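Local coordinates for protein C2 toxin component I (Clostridium botulinum, PDB 2J3Z) that transfers ADP-ribose as the enzymatic component of the binary C2 toxin, with actin in the host cell as its established target, at residues R299-I304 with F363-R368; S347-K352 with Q388-N393; P305-S310 with D334-K339. The protein carries 1 engineered substitution. One frame throughout, in Å; residues are numbered along the deposited sequence.

Contact 1 of 3, residues R299-I304 with F363-R368; sequences RRVDGI and FIFRLR. With SO4 (sulfate ion), chain M.
F363 O takes two contacts from strand 299-301: V301 N donates to it at 2.9 Å in a nearly straight bond (167°), and the CA-H of R300 makes a longer, weaker contact. The neighbouring hydrogen-bonded pair is R299 with F365, each bonding its backbone N to the other's O. Between them, at the non-hydrogen-bonded pair, the R300 and I364 side chains run side by side. I364 CG1 sits under the middle of the guanidinium, 3.5 Å from R300 CZ, while the N-H groups of R300 turn to S353 O, T354 OG1 and Q418 OE1. On the other face of the sheet, V301 CG2, the branch placed between V301's own backbone N and carbonyl carbon, rests on F365 CE2 at 3.7 Å. The F363 ring reaches past the strand end, its CE2 3.4 Å from G303 N. R299, extended from CG to NE, gives NH1 to O1 of a sulfate (2.8 Å), probably from the crystallisation liquor. Strand 295-301 is the outermost of its five-stranded mixed sheet, and strand 363-369 separates it from strand 414-426, while F398 of strand 397-411 lies against both R299 and F365.

Contact 2 of 3, residues S347-K352 with Q388-N393; sequences SSTSLK and QEILLN. With GOL (glycerol), chain J; SO4 (sulfate ion), chain O.
T349 lays its methyl branch along the I390 side chain, the two pointing the same way, with T349 CG2 pressed to 3.5 Å from I390 CB, tighter than an ordinary carbon contact. The hydroxyl branch is buried, and OG1 has no polar partner in the model. Beyond the end of the strand, L351 CD2 meets I390 CD1 at 3.8 Å, and both side chains also pack on F377 of strand 375-377. The L351 and Q388 side chains cross at about a right angle, L351 CB coming 3.3 Å from Q388 OE1, an oxygen that accepts from S226 N. The backbones run antiparallel: L392 N donates to S347 O at 2.8 Å, and L351 N to Q388 O. The bond from I390 N to T349 O is more bent (137° at the hydrogen). The sequence S348-T349-S350 on one strand and E387-Q388-E389 leading into the other are consistent with the Ser-Thr-Ser and Glu-X-Glu elements of the R-S-E class of ADP-ribosyltransferases, in which these strands border the NAD site. On the face opposite T349, E389 holds CG anti to the backbone N (chi1 173°) and stretches out, bringing OE2 3.0 Å from S348 OG. A glycerol, probably from the crystallisation liquor, hydrogen-bonds S348 OG through its O2 and makes a weak bond to E389 OE1. S350 OG forms an ST turn by accepting K352 N at 3.0 Å, and it is also hydrogen-bonded to E387 O. The K352 chain bends near its end, passes across the Q388 amide group, and gives NZ to a sulfate oxygen (O4) and, in a salt bridge, to D386.

Contact 3 of 3, residues P305-S310 with D334-K339; sequences PFDLPS and DKWTGK
F306 and W336 form an edge-to-face aromatic pair: the edge of the phenyl ring points into the face of the indole, the planes lie at 83°, and the centroids of the phenyl and the six-membered indole ring are 5.2 Å apart. F306 CD1 is the atom that enters, standing over the middle of the indole and 3.8 Å from W336 CE2. With CG beside the backbone N (chi1 -51°), the phenyl ring is brought to W336 while CB also rests on the indole, 3.9 Å from W336 CZ2. The opposite indole face is lined by K335, whose CG lies toward the rim of the ring system and whose chain is extended out to NZ.

Backbone atoms add a second kind of contact. F306 CA packs 3.5 Å from W336 CZ2, F306 O is near the same carbon, and P305 O lies obliquely near W336 CH2. These contacts join the loop that follows strand 295-301 to the end of helix 326-336. The helix gives way at T337 to a type II beta turn from W336 to K339, closed by K339 N donating to W336 O at 3.0 Å. G338 takes the positive phi (90°) of that turn, which then runs into strand 340-341. F332, one turn back on the helix, meets both aromatics, edge-to-face with F306, while I341 touches both side chains and F363 stacks on F306.

Polar attraction plays a small part. D307 OD1 sits at the indole edge, near its plane, 4.2 Å from W336 CZ2. It carries the charge opposite to that of K335 NZ, 4.9 Å away, too far for a salt bridge and at most a mild long-range attraction.

In the fold
Contacts 1 and 2 are both antiparallel strand pairings, but in different sheets: contact 1 is at one edge of the five-stranded sheet, contact 2 in a three-stranded one. They meet directly, R299 NH2 probably bonding to S348 O and L367 packing beside T349. Contact 2 is the more buried, yet carries serines, a threonine and a glutamate among its leucines and isoleucine, as suits a probable substrate-binding region; contact 1 mixes arginines with aromatics. Contact 3 has no strand pairing and no hydrogen bond across it. Its aromatic pair is buried, while D307 and K335 beside it are exposed, and it joins contact 1 through F306, which lies against F363 and F365. Contacts 2 and 3 do not touch, their nearest atoms being about 10 Å apart.

Contact 1 of 3, residues R299-I304 with F363-R368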
loop_
_atom_site.group_PDB
_atom_site.type_symbol
_atom_site.label_atom_id
_atom_site.label_comp_id
_atom_site.label_asym_id
_atom_site.label_seq_id
_atom_site.Cartn_x
_atom_site.Cartn_y
_atom_site.Cartn_z
ATOM N N ARG A 299 -6.111 9.569 3.393
ATOM C CA ARG A 299 -6.198 10.999 3.641
ATOM C C ARG A 299 -5.113 11.689 2.834
ATOM O O ARG A 299 -3.935 11.586 3.155
ATOM C CB ARG A 299 -6.007 11.305 5.138
ATOM C CG ARG A 299 -6.175 12.740 5.506
ATOM C CD ARG A 299 -6.169 12.952 7.054
ATOM N NE ARG A 299 -5.974 14.378 7.341
ATOM C CZ ARG A 299 -6.911 15.321 7.251
ATOM N NH1 ARG A 299 -6.594 16.581 7.509
ATOM N NH2 ARG A 299 -8.150 15.008 6.900
ATOM N N ARG A 300 -5.505 12.388 1.780
ATOM C CA ARG A 300 -4.553 13.179 1.013
ATOM C C ARG A 300 -4.418 14.556 1.667
ATOM O O ARG A 300 -5.433 15.202 2.006
ATOM C CB ARG A 300 -5.003 13.288 -0.456
ATOM C CG ARG A 300 -4.897 11.974 -1.263
ATOM C CD ARG A 300 -5.278 12.166 -2.726
ATOM N NE ARG A 300 -4.815 11.036 -3.547
ATOM C CZ ARG A 300 -3.709 11.042 -4.305
ATOM N NH1 ARG A 300 -2.940 12.130 -4.393
ATOM N NH2 ARG A 300 -3.375 9.946 -4.994
ATOM N N VAL A 301 -3.170 14.997 1.836
ATOM C CA VAL A 301 -2.840 16.310 2.419
ATOM C C VAL A 301 -1.724 16.990 1.621
ATOM O O VAL A 301 -1.102 16.364 0.748
ATOM C CB VAL A 301 -2.432 16.228 3.957
ATOM C CG1 VAL A 301 -3.508 15.575 4.801
ATOM C CG2 VAL A 301 -1.059 15.523 4.166
ATOM N N ASP A 302 -1.451 18.261 1.931
ATOM C CA ASP A 302 -0.315 18.963 1.310
ATOM C C ASP A 302 0.941 18.999 2.213
ATOM O O ASP A 302 1.048 18.201 3.152
ATOM C CB ASP A 302 -0.743 20.348 0.798
ATOM C CG ASP A 302 -1.119 21.317 1.915
ATOM O OD1 ASP A 302 -0.986 21.011 3.134
ATOM O OD2 ASP A 302 -1.548 22.429 1.546
ATOM N N GLY A 303 1.888 19.888 1.937
ATOM C CA GLY A 303 3.149 19.903 2.678
ATOM C C GLY A 303 3.058 20.252 4.156
ATOM O O GLY A 303 3.889 19.833 4.959
ATOM N N ILE A 304 2.028 21.008 4.510
ATOM C CA ILE A 304 1.865 21.629 5.821
ATOM C C ILE A 304 2.140 20.745 7.061
ATOM O O ILE A 304 2.912 21.166 7.919
ATOM C CB ILE A 304 0.473 22.351 5.932
ATOM C CG1 ILE A 304 0.284 23.405 4.812
ATOM C CG2 ILE A 304 0.253 22.948 7.335
ATOM C CD1 ILE A 304 1.524 24.252 4.456
ATOM N N PHE A 363 0.863 14.113 -0.595
ATOM C CA PHE A 363 1.191 13.280 0.551
ATOM C C PHE A 363 -0.064 12.463 0.871
ATOM O O PHE A 363 -1.066 12.996 1.358
ATOM C CB PHE A 363 1.639 14.155 1.747
ATOM C CG PHE A 363 2.744 15.139 1.407
ATOM C CD1 PHE A 363 4.067 14.858 1.725
ATOM C CD2 PHE A 363 2.454 16.349 0.742
ATOM C CE1 PHE A 363 5.082 15.760 1.405
ATOM C CE2 PHE A 363 3.461 17.244 0.397
ATOM C CZ PHE A 363 4.784 16.955 0.736
ATOM N N ILE A 364 0.009 11.170 0.577
ATOM C CA ILE A 364 -1.122 10.288 0.587
ATOM C C ILE A 364 -0.906 9.384 1.748
ATOM O O ILE A 364 -0.130 8.443 1.637
ATOM C CB ILE A 364 -1.175 9.411 -0.709
ATOM C CG1 ILE A 364 -1.153 10.268 -1.981
ATOM C CG2 ILE A 364 -2.406 8.496 -0.705
ATOM C CD1 ILE A 364 -0.627 9.523 -3.245
ATOM N N PHE A 365 -1.554 9.689 2.876
ATOM C CA PHE A 365 -1.550 8.804 4.026
ATOM C C PHE A 365 -2.395 7.544 3.735
ATOM O O PHE A 365 -3.592 7.637 3.403
ATOM C CB PHE A 365 -2.157 9.503 5.230
ATOM C CG PHE A 365 -1.240 10.468 5.923
ATOM C CD1 PHE A 365 -0.076 10.021 6.560
ATOM C CD2 PHE A 365 -1.565 11.825 5.980
ATOM C CE1 PHE A 365 0.758 10.920 7.232
ATOM C CE2 PHE A 365 -0.723 12.732 6.641
ATOM C CZ PHE A 365 0.431 12.274 7.271
ATOM N N ARG A 366 -1.769 6.385 3.853
ATOM C CA ARG A 366 -2.452 5.114 3.721
ATOM C C ARG A 366 -2.466 4.540 5.138
ATOM O O ARG A 366 -1.445 4.034 5.649
ATOM C CB ARG A 366 -1.741 4.214 2.714
ATOM C CG ARG A 366 -2.310 2.822 2.565
ATOM C CD ARG A 366 -1.665 2.064 1.357
ATOM N NE ARG A 366 -2.177 0.706 1.255
ATOM C CZ ARG A 366 -1.619 -0.368 1.827
ATOM N NH1 ARG A 366 -0.498 -0.244 2.539
ATOM N NH2 ARG A 366 -2.179 -1.580 1.690
ATOM N N LEU A 367 -3.654 4.633 5.745
ATOM C CA LEU A 367 -3.842 4.490 7.184
ATOM C C LEU A 367 -4.429 3.164 7.533
ATOM O O LEU A 367 -5.493 2.812 7.054
ATOM C CB LEU A 367 -4.802 5.573 7.690
ATOM C CG LEU A 367 -4.355 6.950 8.201
ATOM C CD1 LEU A 367 -2.863 7.318 8.047
ATOM C CD2 LEU A 367 -5.238 7.995 7.589
ATOM N N ARG A 368 -3.728 2.439 8.390
ATOM C CA ARG A 368 -4.232 1.202 8.916
ATOM C C ARG A 368 -5.062 1.563 10.128
ATOM O O ARG A 368 -4.523 1.985 11.164
ATOM C CB ARG A 368 -3.097 0.238 9.311
ATOM C CG ARG A 368 -3.624 -1.160 9.686
ATOM C CD ARG A 368 -2.559 -2.192 10.091
ATOM N NE ARG A 368 -1.543 -2.364 9.053
ATOM C CZ ARG A 368 -0.220 -2.308 9.262
ATOM N NH1 ARG A 368 0.642 -2.476 8.249
ATOM N NH2 ARG A 368 0.255 -2.100 10.487
HETATM S S SO4 M . -9.044 19.283 6.875
HETATM O O1 SO4 M . -7.932 19.009 7.781
HETATM O O2 SO4 M . -8.665 19.078 5.469
HETATM O O3 SO4 M . -10.139 18.349 7.186
HETATM O O4 SO4 M . -9.452 20.682 7.014
#

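Contact 2 of 3, residues S347-K352 with Q388-N393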
loop_
_atom_site.group_PDB
_atom_site.type_symbol
_atom_site.label_atom_id
_atom_site.label_comp_id
_atom_site.label_asym_id
_atom_site.label_seq_id
_atom_site.Cartn_x
_atom_site.Cartn_y
_atom_site.Cartn_z
ATOM N N SER A 347 -10.140 13.871 12.092
ATOM C CA SER A 347 -9.531 13.740 10.773
ATOM C C SER A 347 -10.461 13.024 9.858
ATOM O O SER A 347 -10.944 11.940 10.163
ATOM C CB SER A 347 -8.179 13.026 10.795
ATOM O OG SER A 347 -7.599 13.123 12.070
ATOM N N SER A 348 -10.701 13.683 8.736
ATOM C CA SER A 348 -11.425 13.169 7.614
ATOM C C SER A 348 -10.586 12.174 6.833
ATOM O O SER A 348 -9.404 12.392 6.614
ATOM C CB SER A 348 -11.710 14.316 6.674
ATOM O OG SER A 348 -12.857 13.964 5.968
ATOM N N THR A 349 -11.216 11.097 6.387
ATOM C CA THR A 349 -10.565 9.972 5.718
ATOM C C THR A 349 -11.587 9.419 4.734
ATOM O O THR A 349 -12.800 9.604 4.947
ATOM C CB THR A 349 -10.201 8.940 6.792
ATOM O OG1 THR A 349 -8.786 8.901 6.946
ATOM C CG2 THR A 349 -10.721 7.597 6.501
ATOM N N SER A 350 -11.128 8.765 3.668
ATOM C CA SER A 350 -12.043 8.136 2.713
ATOM C C SER A 350 -11.579 6.723 2.394
ATOM O O SER A 350 -10.393 6.436 2.480
ATOM C CB SER A 350 -12.138 8.944 1.409
ATOM O OG SER A 350 -13.008 8.345 0.444
ATOM N N LEU A 351 -12.518 5.855 2.001
ATOM C CA LEU A 351 -12.183 4.553 1.438
ATOM C C LEU A 351 -11.452 4.702 0.098
ATOM O O LEU A 351 -10.739 3.773 -0.325
ATOM C CB LEU A 351 -13.452 3.678 1.283
ATOM C CG LEU A 351 -14.068 3.192 2.601
ATOM C CD1 LEU A 351 -15.119 2.096 2.412
ATOM C CD2 LEU A 351 -12.980 2.695 3.537
ATOM N N LYS A 352 -11.658 5.851 -0.562
ATOM C CA LYS A 352 -11.082 6.146 -1.879
ATOM C C LYS A 352 -9.731 6.839 -1.682
ATOM O O LYS A 352 -9.634 7.826 -0.934
ATOM C CB LYS A 352 -12.041 7.014 -2.729
ATOM C CG LYS A 352 -13.343 6.300 -3.100
ATOM C CD LYS A 352 -14.412 7.196 -3.733
ATOM C CE LYS A 352 -14.423 7.129 -5.253
ATOM N NZ LYS A 352 -15.834 7.262 -5.846
ATOM N N GLN A 388 -17.574 8.449 0.651
ATOM C CA GLN A 388 -17.102 7.256 1.359
ATOM C C GLN A 388 -16.165 7.619 2.512
ATOM O O GLN A 388 -15.067 7.069 2.646
ATOM C CB GLN A 388 -16.419 6.295 0.386
ATOM C CG GLN A 388 -17.351 5.797 -0.717
ATOM C CD GLN A 388 -16.732 4.705 -1.507
ATOM O OE1 GLN A 388 -15.776 4.091 -1.055
ATOM N NE2 GLN A 388 -17.254 4.452 -2.707
ATOM N N GLU A 389 -16.616 8.552 3.339
ATOM C CA GLU A 389 -15.792 9.079 4.413
ATOM C C GLU A 389 -15.835 8.263 5.688
ATOM O O GLU A 389 -16.904 7.889 6.163
ATOM C CB GLU A 389 -16.184 10.533 4.759
ATOM C CG GLU A 389 -15.417 11.029 6.021
ATOM C CD GLU A 389 -15.565 12.517 6.316
ATOM O OE1 GLU A 389 -16.026 13.268 5.437
ATOM O OE2 GLU A 389 -15.211 12.929 7.455
ATOM N N ILE A 390 -14.659 8.014 6.243
ATOM C CA ILE A 390 -14.548 7.578 7.644
ATOM C C ILE A 390 -14.030 8.742 8.479
ATOM O O ILE A 390 -12.921 9.238 8.236
ATOM C CB ILE A 390 -13.668 6.309 7.814
ATOM C CG1 ILE A 390 -14.387 5.103 7.159
ATOM C CG2 ILE A 390 -13.314 6.094 9.322
ATOM C CD1 ILE A 390 -13.663 3.787 7.153
ATOM N N LEU A 391 -14.831 9.227 9.426
ATOM C CA LEU A 391 -14.334 10.291 10.290
ATOM C C LEU A 391 -13.638 9.690 11.506
ATOM O O LEU A 391 -14.270 8.953 12.259
ATOM C CB LEU A 391 -15.468 11.215 10.748
ATOM C CG LEU A 391 -15.084 12.432 11.602
ATOM C CD1 LEU A 391 -14.295 13.477 10.816
ATOM C CD2 LEU A 391 -16.295 13.091 12.174
ATOM N N LEU A 392 -12.358 10.016 11.706
ATOM C CA LEU A 392 -11.630 9.539 12.898
ATOM C C LEU A 392 -11.686 10.521 14.053
ATOM O O LEU A 392 -11.686 11.725 13.853
ATOM C CB LEU A 392 -10.145 9.256 12.613
ATOM C CG LEU A 392 -9.740 8.259 11.557
ATOM C CD1 LEU A 392 -8.241 8.372 11.420
ATOM C CD2 LEU A 392 -10.207 6.826 11.920
ATOM N N ASN A 393 -11.683 9.993 15.265
ATOM C CA ASN A 393 -11.714 10.854 16.443
ATOM C C ASN A 393 -10.531 11.829 16.478
ATOM O O ASN A 393 -9.460 11.534 15.943
ATOM C CB ASN A 393 -11.744 9.997 17.713
ATOM C CG ASN A 393 -12.198 10.768 18.929
ATOM O OD1 ASN A 393 -12.982 11.710 18.825
ATOM N ND2 ASN A 393 -11.689 10.383 20.094
HETATM C C1 GOL J . -16.366 17.907 6.481
HETATM O O1 GOL J . -17.766 17.902 6.306
HETATM C C2 GOL J . -15.850 16.486 6.596
HETATM O O2 GOL J . -14.788 16.320 5.675
HETATM C C3 GOL J . -15.470 16.168 8.048
HETATM O O3 GOL J . -14.210 16.683 8.461
HETATM S S SO4 O . -13.881 10.648 -7.709
HETATM O O1 SO4 O . -13.909 11.851 -6.868
HETATM O O2 SO4 O . -14.164 11.013 -9.105
HETATM O O3 SO4 O . -12.581 9.926 -7.649
HETATM O O4 SO4 O . -14.892 9.712 -7.198
HETATM O O HOH W 1 -7.597 13.006 14.606
#

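Contact 3 of 3, residues P305-S310 with D334-K339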
loop_
_atom_site.group_PDB
_atom_site.type_symbol
_atom_site.label_atom_id
_atom_site.label_comp_id
_atom_site.label_asym_id
_atom_site.label_seq_id
_atom_site.Cartn_x
_atom_site.Cartn_y
_atom_site.Cartn_z
ATOM N N PRO A 305 1.537 19.538 7.161
ATOM C CA PRO A 305 1.838 18.698 8.347
ATOM C C PRO A 305 3.313 18.259 8.486
ATOM O O PRO A 305 3.715 17.784 9.567
ATOM C CB PRO A 305 0.941 17.466 8.153
ATOM C CG PRO A 305 -0.124 17.903 7.157
ATOM C CD PRO A 305 0.586 18.856 6.247
ATOM N N PHE A 306 4.098 18.460 7.423
ATOM C CA PHE A 306 5.505 18.045 7.335
ATOM C C PHE A 306 6.440 19.249 7.343
ATOM O O PHE A 306 7.633 19.139 7.015
ATOM C CB PHE A 306 5.709 17.202 6.062
ATOM C CG PHE A 306 4.726 16.082 5.940
ATOM C CD1 PHE A 306 4.859 14.932 6.722
ATOM C CD2 PHE A 306 3.642 16.192 5.106
ATOM C CE1 PHE A 306 3.940 13.899 6.646
ATOM C CE2 PHE A 306 2.719 15.158 5.015
ATOM C CZ PHE A 306 2.866 14.015 5.786
ATOM N N ASP A 307 5.880 20.406 7.714
ATOM C CA ASP A 307 6.612 21.658 7.837
ATOM C C ASP A 307 7.224 22.089 6.502
ATOM O O ASP A 307 8.341 22.608 6.449
ATOM C CB ASP A 307 7.653 21.547 8.968
ATOM C CG ASP A 307 7.031 21.063 10.281
ATOM O OD1 ASP A 307 7.504 20.035 10.842
ATOM O OD2 ASP A 307 6.044 21.704 10.751
ATOM N N LEU A 308 6.477 21.863 5.430
ATOM C CA LEU A 308 6.915 22.141 4.063
ATOM C C LEU A 308 5.929 23.118 3.438
ATOM O O LEU A 308 4.775 23.173 3.845
ATOM C CB LEU A 308 6.955 20.842 3.230
ATOM C CG LEU A 308 8.058 19.790 3.432
ATOM C CD1 LEU A 308 7.782 18.557 2.605
ATOM C CD2 LEU A 308 9.439 20.340 3.067
ATOM N N PRO A 309 6.369 23.901 2.440
ATOM C CA PRO A 309 5.403 24.751 1.745
ATOM C C PRO A 309 4.203 23.934 1.253
ATOM O O PRO A 309 4.380 22.774 0.843
ATOM C CB PRO A 309 6.217 25.275 0.565
ATOM C CG PRO A 309 7.589 25.320 1.080
ATOM C CD PRO A 309 7.724 24.082 1.901
ATOM N N SER A 310 2.998 24.513 1.303
ATOM C CA SER A 310 1.810 23.815 0.780
ATOM C C SER A 310 1.992 23.440 -0.698
ATOM O O SER A 310 1.623 22.341 -1.089
ATOM C CB SER A 310 0.505 24.602 1.013
ATOM O OG SER A 310 0.374 25.723 0.147
ATOM N N ASP A 334 13.831 9.701 4.564
ATOM C CA ASP A 334 14.758 9.499 5.670
ATOM C C ASP A 334 14.329 10.291 6.905
ATOM O O ASP A 334 14.525 9.853 8.046
ATOM C CB ASP A 334 16.190 9.877 5.271
ATOM C CG ASP A 334 16.827 8.874 4.322
ATOM O OD1 ASP A 334 16.215 7.832 4.014
ATOM O OD2 ASP A 334 17.957 9.133 3.868
ATOM N N LYS A 335 13.762 11.471 6.678
ATOM C CA LYS A 335 13.309 12.299 7.775
ATOM C C LYS A 335 12.018 11.761 8.395
ATOM O O LYS A 335 11.860 11.819 9.611
ATOM C CB LYS A 335 13.132 13.755 7.324
ATOM C CG LYS A 335 12.650 14.669 8.416
ATOM C CD LYS A 335 12.494 16.107 7.952
ATOM C CE LYS A 335 11.834 16.937 9.049
ATOM N NZ LYS A 335 11.620 18.371 8.673
ATOM N N TRP A 336 11.104 11.246 7.581
ATOM C CA TRP A 336 9.753 10.941 8.080
ATOM C C TRP A 336 9.391 9.475 8.411
ATOM O O TRP A 336 8.439 9.237 9.169
ATOM C CB TRP A 336 8.701 11.596 7.176
ATOM C CG TRP A 336 8.704 13.085 7.353
ATOM C CD1 TRP A 336 9.282 14.008 6.524
ATOM C CD2 TRP A 336 8.133 13.825 8.441
ATOM N NE1 TRP A 336 9.101 15.275 7.020
ATOM C CE2 TRP A 336 8.397 15.196 8.196
ATOM C CE3 TRP A 336 7.403 13.469 9.593
ATOM C CZ2 TRP A 336 7.968 16.209 9.062
ATOM C CZ3 TRP A 336 6.978 14.483 10.462
ATOM C CH2 TRP A 336 7.260 15.837 10.181
ATOM N N THR A 337 10.139 8.506 7.872
ATOM C CA THR A 337 9.889 7.100 8.219
ATOM C C THR A 337 10.085 6.905 9.728
ATOM O O THR A 337 11.121 7.279 10.277
ATOM C CB THR A 337 10.722 6.095 7.365
ATOM O OG1 THR A 337 10.434 6.297 5.961
ATOM C CG2 THR A 337 10.355 4.657 7.715
ATOM N N GLY A 338 9.060 6.352 10.382
ATOM C CA GLY A 338 9.069 6.110 11.826
ATOM C C GLY A 338 8.525 7.252 12.678
ATOM O O GLY A 338 8.449 7.123 13.895
ATOM N N LYS A 339 8.151 8.370 12.054
ATOM C CA LYS A 339 7.667 9.536 12.792
ATOM C C LYS A 339 6.160 9.484 13.005
ATOM O O LYS A 339 5.424 8.849 12.247
ATOM C CB LYS A 339 8.048 10.840 12.072
ATOM C CG LYS A 339 9.527 11.032 11.859
ATOM C CD LYS A 339 10.081 12.073 12.771
ATOM C CE LYS A 339 11.546 12.444 12.428
ATOM N NZ LYS A 339 11.919 13.754 13.092
#